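Ribose 5-phosphate isomerase RpiB (PDB 4EGS) probably dephosphorylates protein phosphotyrosines through this low molecular weight phosphatase domain, the N-terminal part of a longer protein that probably also interconverts aldoses and ketoses. Local coordinates at residues P49-I54 with E167-L172; D114-M119 with D136-I141; T42-R47 with S98-K103. One frame throughout, in Å; residues are numbered along the deposited sequence. Where two conformers were deposited one is given.

Interaction 1: P49-I54 with E167-L172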
loop_
_atom_site.group_PDB
_atom_site.type_symbol
_atom_site.label_atom_id
_atom_site.label_comp_id
_atom_site.label_asym_id
_atom_site.label_seq_id
_atom_site.Cartn_x
_atom_site.Cartn_y
_atom_site.Cartn_z
ATOM N N PRO A 49 -13.939 14.201 6.778
ATOM C CA PRO A 49 -14.685 13.953 5.540
ATOM C C PRO A 49 -13.945 14.488 4.317
ATOM O O PRO A 49 -14.019 13.885 3.246
ATOM C CB PRO A 49 -15.983 14.739 5.749
ATOM C CG PRO A 49 -16.132 14.836 7.223
ATOM C CD PRO A 49 -14.739 14.970 7.751
ATOM N N MET A 50 -13.242 15.603 4.483
ATOM C CA MET A 50 -12.459 16.192 3.402
ATOM C C MET A 50 -11.247 15.332 3.069
ATOM O O MET A 50 -10.991 15.031 1.903
ATOM C CB MET A 50 -12.013 17.614 3.759
ATOM C CG MET A 50 -13.124 18.653 3.684
ATOM S SD MET A 50 -12.682 20.233 4.441
ATOM C CE MET A 50 -11.475 20.853 3.277
ATOM N N ALA A 51 -10.505 14.940 4.100
ATOM C CA ALA A 51 -9.338 14.083 3.928
ATOM C C ALA A 51 -9.729 12.762 3.277
ATOM O O ALA A 51 -9.021 12.253 2.410
ATOM C CB ALA A 51 -8.658 13.836 5.264
ATOM N N GLU A 52 -10.865 12.216 3.698
ATOM C CA GLU A 52 -11.393 10.989 3.117
ATOM C C GLU A 52 -11.830 11.214 1.676
ATOM O O GLU A 52 -11.593 10.376 0.805
ATOM C CB GLU A 52 -12.581 10.489 3.937
ATOM C CG GLU A 52 -13.351 9.350 3.299
ATOM C CD GLU A 52 -14.695 9.124 3.956
ATOM O OE1 GLU A 52 -15.410 8.183 3.547
ATOM O OE2 GLU A 52 -15.042 9.892 4.879
ATOM N N GLY A 53 -12.467 12.356 1.435
ATOM C CA GLY A 53 -13.018 12.676 0.132
ATOM C C GLY A 53 -11.999 12.746 -0.989
ATOM O O GLY A 53 -12.125 12.040 -1.990
ATOM N N ILE A 54 -10.987 13.593 -0.830
ATOM C CA ILE A 54 -10.006 13.787 -1.894
ATOM C C ILE A 54 -9.010 12.629 -1.999
ATOM O O ILE A 54 -8.422 12.411 -3.057
ATOM C CB ILE A 54 -9.265 15.147 -1.779
ATOM C CG1 ILE A 54 -7.881 14.982 -1.143
ATOM C CG2 ILE A 54 -10.113 16.158 -1.018
ATOM C CD1 ILE A 54 -7.901 14.920 0.363
ATOM N N GLU A 167 -6.148 22.446 0.610
ATOM C CA GLU A 167 -4.877 22.391 -0.104
ATOM C C GLU A 167 -3.846 21.580 0.677
ATOM O O GLU A 167 -3.161 20.726 0.112
ATOM C CB GLU A 167 -4.348 23.800 -0.347
ATOM C CG GLU A 167 -5.262 24.696 -1.160
ATOM C CD GLU A 167 -4.952 26.156 -0.923
ATOM O OE1 GLU A 167 -5.561 27.023 -1.584
ATOM O OE2 GLU A 167 -4.092 26.433 -0.063
ATOM N N GLU A 168 -3.739 21.851 1.977
ATOM C CA GLU A 168 -2.803 21.128 2.830
ATOM C C GLU A 168 -3.120 19.638 2.825
ATOM O O GLU A 168 -2.228 18.806 2.674
ATOM C CB GLU A 168 -2.816 21.673 4.261
ATOM C CG GLU A 168 -1.962 20.858 5.228
ATOM C CD GLU A 168 -1.726 21.557 6.556
ATOM O OE1 GLU A 168 -1.703 22.805 6.583
ATOM O OE2 GLU A 168 -1.559 20.854 7.575
ATOM N N LEU A 169 -4.400 19.315 2.974
ATOM C CA LEU A 169 -4.859 17.930 2.950
ATOM C C LEU A 169 -4.522 17.251 1.627
ATOM O O LEU A 169 -4.055 16.112 1.607
ATOM C CB LEU A 169 -6.366 17.870 3.210
ATOM C CG LEU A 169 -6.819 17.162 4.489
ATOM C CD1 LEU A 169 -5.853 17.428 5.635
ATOM C CD2 LEU A 169 -8.224 17.607 4.864
ATOM N N SER A 170 -4.759 17.955 0.525
ATOM C CA SER A 170 -4.471 17.423 -0.802
ATOM C C SER A 170 -2.979 17.174 -0.984
ATOM O O SER A 170 -2.575 16.214 -1.640
ATOM C CB SER A 170 -4.978 18.378 -1.884
ATOM O OG SER A 170 -6.380 18.559 -1.788
ATOM N N GLY A 171 -2.164 18.045 -0.397
ATOM C CA GLY A 171 -0.721 17.912 -0.481
ATOM C C GLY A 171 -0.206 16.783 0.391
ATOM O O GLY A 171 0.683 16.033 -0.010
ATOM N N LEU A 172 -0.773 16.662 1.587
ATOM C CA LEU A 172 -0.379 15.615 2.522
ATOM C C LEU A 172 -0.800 14.236 2.029
ATOM O O LEU A 172 -0.070 13.259 2.197
ATOM C CB LEU A 172 -0.981 15.877 3.904
ATOM C CG LEU A 172 -0.478 17.102 4.666
ATOM C CD1 LEU A 172 -1.283 17.286 5.939
ATOM C CD2 LEU A 172 1.005 16.978 4.976
#
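L169 presses its CD2 methyl against the backbone of A51 in a helix-helix contact of the low molecular weight phosphotyrosine phosphatase fold, where helix 47-61, which follows the phosphate-binding loop, packs on the C-terminal helix 159-179. The two short axes approach to 9.6 Å and cross at -48°. The tight part lies where A51 and L169 face each other, with CA atoms 6.0 Å apart, a spacing that the small side chain of A51 permits. CD2 of L169 sits 3.6 Å from A51 N and 3.8 Å from A51 CB, and it also reaches M50 CB at 3.9 Å. One methyl thus rests against two successive residues of the first helix. M50 CG is turned beside its backbone N (chi1 -75°), and the bent chain leads on to A85 and L89 of helix 83-93. The side-chain contacts here are apolar, and the residues that touch are buried.

Towards the C-terminal end of 49-54 the fit is slacker: I54 CD1 approaches L169 CB only to 4.4 Å. On the second helix the solvent side holds E167, exposed, and the partly exposed E168, which forms a salt bridge with K142. S170 donates no bond across the interface; its OG is hydrogen-bonded to A166 O. Since S170 has two deposited conformers, its touch on I54 is tentative: S170 OG lies 3.9 Å from I54 CG1.

Interaction 2: D114-M119 with D136-I141; sequences DLVLAM and DKIFTI
V116 and F139 are joined by the straightest of four backbone hydrogen bonds that pair the parallel strands 115-118 and 138-140 of a beta-alpha-beta unit, with helix 121-130 as the connection. F139 N donates to V116 O over 3.1 Å at 173°, while V116 N donates to K137 O at 3.0 Å. Further along, A118 N donates to F139 O (2.9 Å), and A118 O accepts a bond from I141 N. V116 and A118 thus each use both backbone polar atoms, in the staggered pattern of parallel strands.

Beyond the backbone, two faces are packed differently. On the face of V116, A118, I138 and T140, where the last three touch helix 121-130, V116 CG1 lies 3.6 Å from I138 CG1, the two side chains running side by side in the same direction. On the other, L117 CD2 meets F139 CB at 3.9 Å, and L115 CD1 comes to the edge of the F139 ring, near its plane; L117 itself continues onto L176 of helix 159-179. K137 stretches out beyond CG, and its NZ is hydrogen-bonded to L110 O and A113 O. At the far end I141 swings CG1 away from its backbone N (chi1 -168°), which sets its CD1 3.8 Å from L117 CD1 and 3.9 Å from M119 CE.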
loop_
_atom_site.group_PDB
_atom_site.type_symbol
_atom_site.label_atom_id
_atom_site.label_comp_id
_atom_site.label_asym_id
_atom_site.label_seq_id
_atom_site.Cartn_x
_atom_site.Cartn_y
_atom_site.Cartn_z
ATOM N N ASP A 114 -6.161 -0.738 8.534
ATOM C CA ASP A 114 -4.758 -1.112 8.428
ATOM C C ASP A 114 -3.915 0.039 8.955
ATOM O O ASP A 114 -2.830 -0.161 9.505
ATOM C CB ASP A 114 -4.382 -1.402 6.973
ATOM C CG ASP A 114 -5.274 -2.448 6.335
ATOM O OD1 ASP A 114 -5.076 -3.650 6.615
ATOM O OD2 ASP A 114 -6.166 -2.072 5.545
ATOM N N LEU A 115 -4.436 1.249 8.781
ATOM C CA LEU A 115 -3.756 2.469 9.185
ATOM C C LEU A 115 -4.792 3.512 9.585
ATOM O O LEU A 115 -5.794 3.695 8.896
ATOM C CB LEU A 115 -2.903 2.998 8.030
ATOM C CG LEU A 115 -2.425 4.450 8.099
ATOM C CD1 LEU A 115 -1.340 4.623 9.149
ATOM C CD2 LEU A 115 -1.944 4.921 6.735
ATOM N N VAL A 116 -4.559 4.189 10.703
ATOM C CA VAL A 116 -5.457 5.252 11.133
ATOM C C VAL A 116 -4.703 6.563 11.358
ATOM O O VAL A 116 -3.781 6.632 12.171
ATOM C CB VAL A 116 -6.267 4.851 12.390
ATOM C CG1 VAL A 116 -5.382 4.157 13.405
ATOM C CG2 VAL A 116 -6.951 6.063 12.999
ATOM N N LEU A 117 -5.094 7.595 10.616
ATOM C CA LEU A 117 -4.411 8.884 10.668
ATOM C C LEU A 117 -5.267 9.980 11.292
ATOM O O LEU A 117 -6.380 10.248 10.842
ATOM C CB LEU A 117 -3.964 9.309 9.267
ATOM C CG LEU A 117 -2.819 8.507 8.651
ATOM C CD1 LEU A 117 -2.440 9.081 7.300
ATOM C CD2 LEU A 117 -1.619 8.485 9.583
ATOM N N ALA A 118 -4.730 10.619 12.326
ATOM C CA ALA A 118 -5.423 11.708 13.003
ATOM C C ALA A 118 -4.993 13.055 12.434
ATOM O O ALA A 118 -3.827 13.249 12.092
ATOM C CB ALA A 118 -5.153 11.653 14.496
ATOM N N MET A 119 -5.939 13.983 12.334
ATOM C CA MET A 119 -5.649 15.318 11.828
ATOM C C MET A 119 -4.743 16.081 12.784
ATOM O O MET A 119 -3.908 16.882 12.363
ATOM C CB MET A 119 -6.942 16.102 11.601
ATOM C CG MET A 119 -7.820 15.535 10.504
ATOM S SD MET A 119 -6.944 15.422 8.936
ATOM C CE MET A 119 -7.107 13.675 8.592
ATOM N N ASP A 136 -0.036 0.898 17.382
ATOM C CA ASP A 136 0.966 0.569 16.373
ATOM C C ASP A 136 0.578 1.113 15.001
ATOM O O ASP A 136 1.441 1.408 14.174
ATOM C CB ASP A 136 1.180 -0.945 16.299
ATOM C CG ASP A 136 2.340 -1.326 15.399
ATOM O OD1 ASP A 136 2.214 -2.316 14.648
ATOM O OD2 ASP A 136 3.382 -0.637 15.447
ATOM N N LYS A 137 -0.723 1.244 14.764
ATOM C CA LYS A 137 -1.216 1.761 13.492
ATOM C C LYS A 137 -1.792 3.169 13.624
ATOM O O LYS A 137 -2.332 3.718 12.665
ATOM C CB LYS A 137 -2.247 0.805 12.880
ATOM C CG LYS A 137 -3.371 0.394 13.818
ATOM C CD LYS A 137 -4.241 -0.683 13.186
ATOM C CE LYS A 137 -5.318 -1.167 14.140
ATOM N NZ LYS A 137 -6.157 -2.236 13.525
ATOM N N ILE A 138 -1.663 3.754 14.812
ATOM C CA ILE A 138 -2.147 5.110 15.051
ATOM C C ILE A 138 -1.038 6.144 14.888
ATOM O O ILE A 138 -0.033 6.109 15.598
ATOM C CB ILE A 138 -2.750 5.268 16.461
ATOM C CG1 ILE A 138 -3.919 4.304 16.658
ATOM C CG2 ILE A 138 -3.201 6.704 16.683
ATOM C CD1 ILE A 138 -4.519 4.347 18.046
ATOM N N PHE A 139 -1.228 7.064 13.949
ATOM C CA PHE A 139 -0.278 8.148 13.737
ATOM C C PHE A 139 -1.015 9.435 13.390
ATOM O O PHE A 139 -2.213 9.416 13.106
ATOM C CB PHE A 139 0.708 7.796 12.619
ATOM C CG PHE A 139 1.454 6.514 12.851
ATOM C CD1 PHE A 139 1.080 5.351 12.196
ATOM C CD2 PHE A 139 2.527 6.467 13.727
ATOM C CE1 PHE A 139 1.764 4.167 12.408
ATOM C CE2 PHE A 139 3.215 5.287 13.944
ATOM C CZ PHE A 139 2.833 4.136 13.284
ATOM N N THR A 140 -0.294 10.550 13.422
ATOM C CA THR A 140 -0.856 11.836 13.026
ATOM C C THR A 140 -0.639 12.038 11.526
ATOM O O THR A 140 0.313 11.507 10.953
ATOM C CB THR A 140 -0.270 13.002 13.875
ATOM O OG1 THR A 140 -1.319 13.622 14.628
ATOM C CG2 THR A 140 0.418 14.050 13.010
ATOM N N ILE A 141 -1.544 12.780 10.892
ATOM C CA ILE A 141 -1.516 12.984 9.446
ATOM C C ILE A 141 -0.200 13.598 8.947
ATOM O O ILE A 141 0.234 13.324 7.828
ATOM C CB ILE A 141 -2.722 13.841 8.981
ATOM C CG1 ILE A 141 -2.871 13.803 7.457
ATOM C CG2 ILE A 141 -2.616 15.268 9.501
ATOM C CD1 ILE A 141 -3.730 12.662 6.960
#

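Interaction 3: T42-R47 with S98-K103; sequences TGNTCR and SDHRAK. With BCT (bicarbonate ion), chain C.
H100 reaches the backbone of N44 from outside the phosphate-binding P-loop, the CX5R loop of this phosphatase family, which runs from the predicted nucleophile C41 to R47. Hydrogen bonding across the segments rests on one long link: H100 NE2 donates to N44 O over 3.3 Å at 153°. N44 O lies in the plane of the imidazole at its edge, yet the donor stands above the N44 carbonyl plane, a skewed approach. The side-chain amide of N44 stands nearly upright to the H100 ring, with 81° between the planes.

Packing adds A102, whose CB touches N44 O at 3.6 Å and G43 O at 3.7 Å, so these two carbonyls rest on the 98-103 segment.

Anion contacts involve bicarbonate, probably from the crystallisation liquor. T42 N donates a hydrogen bond to bicarbonate O2 (3.1 Å), and R47 NH1 comes within 2.7 Å of the same oxygen, while bicarbonate O1 lies over one face of the guanidinium. G43 N is farther, 3.7 Å from bicarbonate O3.

The polarity of the loop is therefore divided: the carbonyls of G43 and N44 turn to H100 and A102, while T42 N and R47 hold the anion and other loop amides stand farther off. This is consistent with a site for phosphate, with H100 in the second shell.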
loop_
_atom_site.group_PDB
_atom_site.type_symbol
_atom_site.label_atom_id
_atom_site.label_comp_id
_atom_site.label_asym_id
_atom_site.label_seq_id
_atom_site.Cartn_x
_atom_site.Cartn_y
_atom_site.Cartn_z
ATOM N N THR A 42 -12.334 15.315 15.356
ATOM C CA THR A 42 -12.983 15.420 16.654
ATOM C C THR A 42 -14.466 15.110 16.494
ATOM O O THR A 42 -15.019 14.292 17.226
ATOM C CB THR A 42 -12.813 16.817 17.278
ATOM O OG1 THR A 42 -11.469 16.972 17.749
ATOM C CG2 THR A 42 -13.768 16.998 18.446
ATOM N N GLY A 43 -15.099 15.756 15.519
ATOM C CA GLY A 43 -16.524 15.591 15.298
ATOM C C GLY A 43 -16.888 14.985 13.956
ATOM O O GLY A 43 -18.069 14.813 13.653
ATOM N N ASN A 44 -15.876 14.665 13.154
ATOM C CA ASN A 44 -16.077 14.050 11.842
ATOM C C ASN A 44 -17.033 14.839 10.945
ATOM O O ASN A 44 -17.977 14.285 10.380
ATOM C CB ASN A 44 -16.549 12.600 11.992
ATOM C CG ASN A 44 -16.432 11.814 10.704
ATOM O OD1 ASN A 44 -15.688 12.199 9.803
ATOM N ND2 ASN A 44 -17.171 10.715 10.606
ATOM N N THR A 45 -16.783 16.138 10.823
ATOM C CA THR A 45 -17.640 17.016 10.035
ATOM C C THR A 45 -16.839 17.804 8.997
ATOM O O THR A 45 -17.303 18.022 7.877
ATOM C CB THR A 45 -18.459 17.970 10.950
ATOM O OG1 THR A 45 -19.697 17.345 11.308
ATOM C CG2 THR A 45 -18.765 19.285 10.255
ATOM N N CYS A 46 -15.626 18.207 9.360
ATOM C CA CYS A 46 -14.829 19.064 8.488
ATOM C C CYS A 46 -13.638 18.363 7.824
ATOM O O CYS A 46 -13.715 17.988 6.657
ATOM C CB CYS A 46 -14.380 20.323 9.238
ATOM S SG CYS A 46 -15.753 21.399 9.736
ATOM N N ARG A 47 -12.544 18.185 8.562
ATOM C CA ARG A 47 -11.301 17.685 7.971
ATOM C C ARG A 47 -11.374 16.226 7.520
ATOM O O ARG A 47 -11.038 15.907 6.379
ATOM C CB ARG A 47 -10.127 17.841 8.937
ATOM C CG ARG A 47 -10.174 19.054 9.835
ATOM C CD ARG A 47 -9.972 18.610 11.270
ATOM N NE ARG A 47 -9.221 19.568 12.071
ATOM C CZ ARG A 47 -9.241 19.597 13.399
ATOM N NH1 ARG A 47 -9.987 18.732 14.071
ATOM N NH2 ARG A 47 -8.523 20.497 14.055
ATOM N N SER A 98 -21.196 14.817 -0.458
ATOM C CA SER A 98 -22.550 15.169 -0.023
ATOM C C SER A 98 -23.212 14.049 0.770
ATOM O O SER A 98 -24.113 14.300 1.570
ATOM C CB SER A 98 -23.444 15.526 -1.211
ATOM O OG SER A 98 -23.047 16.745 -1.814
ATOM N N ASP A 99 -22.773 12.816 0.539
ATOM C CA ASP A 99 -23.384 11.658 1.185
ATOM C C ASP A 99 -22.697 11.243 2.487
ATOM O O ASP A 99 -22.991 10.179 3.029
ATOM C CB ASP A 99 -23.450 10.469 0.222
ATOM N N HIS A 100 -21.794 12.078 2.993
ATOM C CA HIS A 100 -21.134 11.782 4.263
ATOM C C HIS A 100 -22.036 12.104 5.449
ATOM O O HIS A 100 -22.823 13.050 5.412
ATOM C CB HIS A 100 -19.807 12.536 4.393
ATOM C CG HIS A 100 -19.120 12.323 5.707
ATOM N ND1 HIS A 100 -18.271 11.262 5.940
ATOM C CD2 HIS A 100 -19.166 13.028 6.862
ATOM C CE1 HIS A 100 -17.818 11.327 7.179
ATOM N NE2 HIS A 100 -18.347 12.389 7.761
ATOM N N ARG A 101 -21.921 11.298 6.496
ATOM C CA ARG A 101 -22.647 11.528 7.733
ATOM C C ARG A 101 -21.695 11.301 8.903
ATOM O O ARG A 101 -20.907 10.355 8.893
ATOM C CB ARG A 101 -23.849 10.589 7.833
ATOM C CG ARG A 101 -25.168 11.290 8.123
ATOM C CD ARG A 101 -26.043 11.398 6.881
ATOM N NE ARG A 101 -25.452 12.247 5.851
ATOM C CZ ARG A 101 -26.011 12.483 4.669
ATOM N NH1 ARG A 101 -27.177 11.932 4.363
ATOM N NH2 ARG A 101 -25.404 13.268 3.790
ATOM N N ALA A 102 -21.761 12.175 9.903
ATOM C CA ALA A 102 -20.851 12.098 11.043
ATOM C C ALA A 102 -21.018 10.796 11.821
ATOM O O ALA A 102 -22.131 10.413 12.180
ATOM C CB ALA A 102 -21.042 13.298 11.962
ATOM N N LYS A 103 -19.905 10.118 12.072
ATOM C CA LYS A 103 -19.917 8.882 12.843
ATOM C C LYS A 103 -18.938 8.989 14.008
ATOM O O LYS A 103 -17.794 9.407 13.824
ATOM C CB LYS A 103 -19.515 7.699 11.961
ATOM C CG LYS A 103 -20.081 7.728 10.553
ATOM C CD LYS A 103 -21.510 7.220 10.499
ATOM C CE LYS A 103 -21.999 7.177 9.062
ATOM N NZ LYS A 103 -23.344 6.555 8.936
HETATM C C BCT C . -13.388 19.045 13.520
HETATM O O1 BCT C . -12.643 19.652 12.531
HETATM O O2 BCT C . -12.641 18.296 14.403
HETATM O O3 BCT C . -14.514 18.399 13.049
#

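How the interactions relate
From the N terminus, strand 36-41 leads into the phosphate-binding loop 42-47, where interaction 3 opens, and directly into helix 47-61, where interaction 1 opens. Interaction 3 closes at 98-103, inside the span still held open by interaction 1, so these two cross. Interaction 2 then opens at 114-119 and closes at 136-141; it follows interaction 3 in series and nests within interaction 1, which closes last on helix 159-179. The end of strand 115-118, helices 47-61 and 159-179 and the anion loop meet round M119: its CE lies 3.7 Å from A51 CB, its SD 4.0 Å from L169 CD1 and its CG 3.6 Å from R47 CB. Separately, P49 packs on N44 and H100.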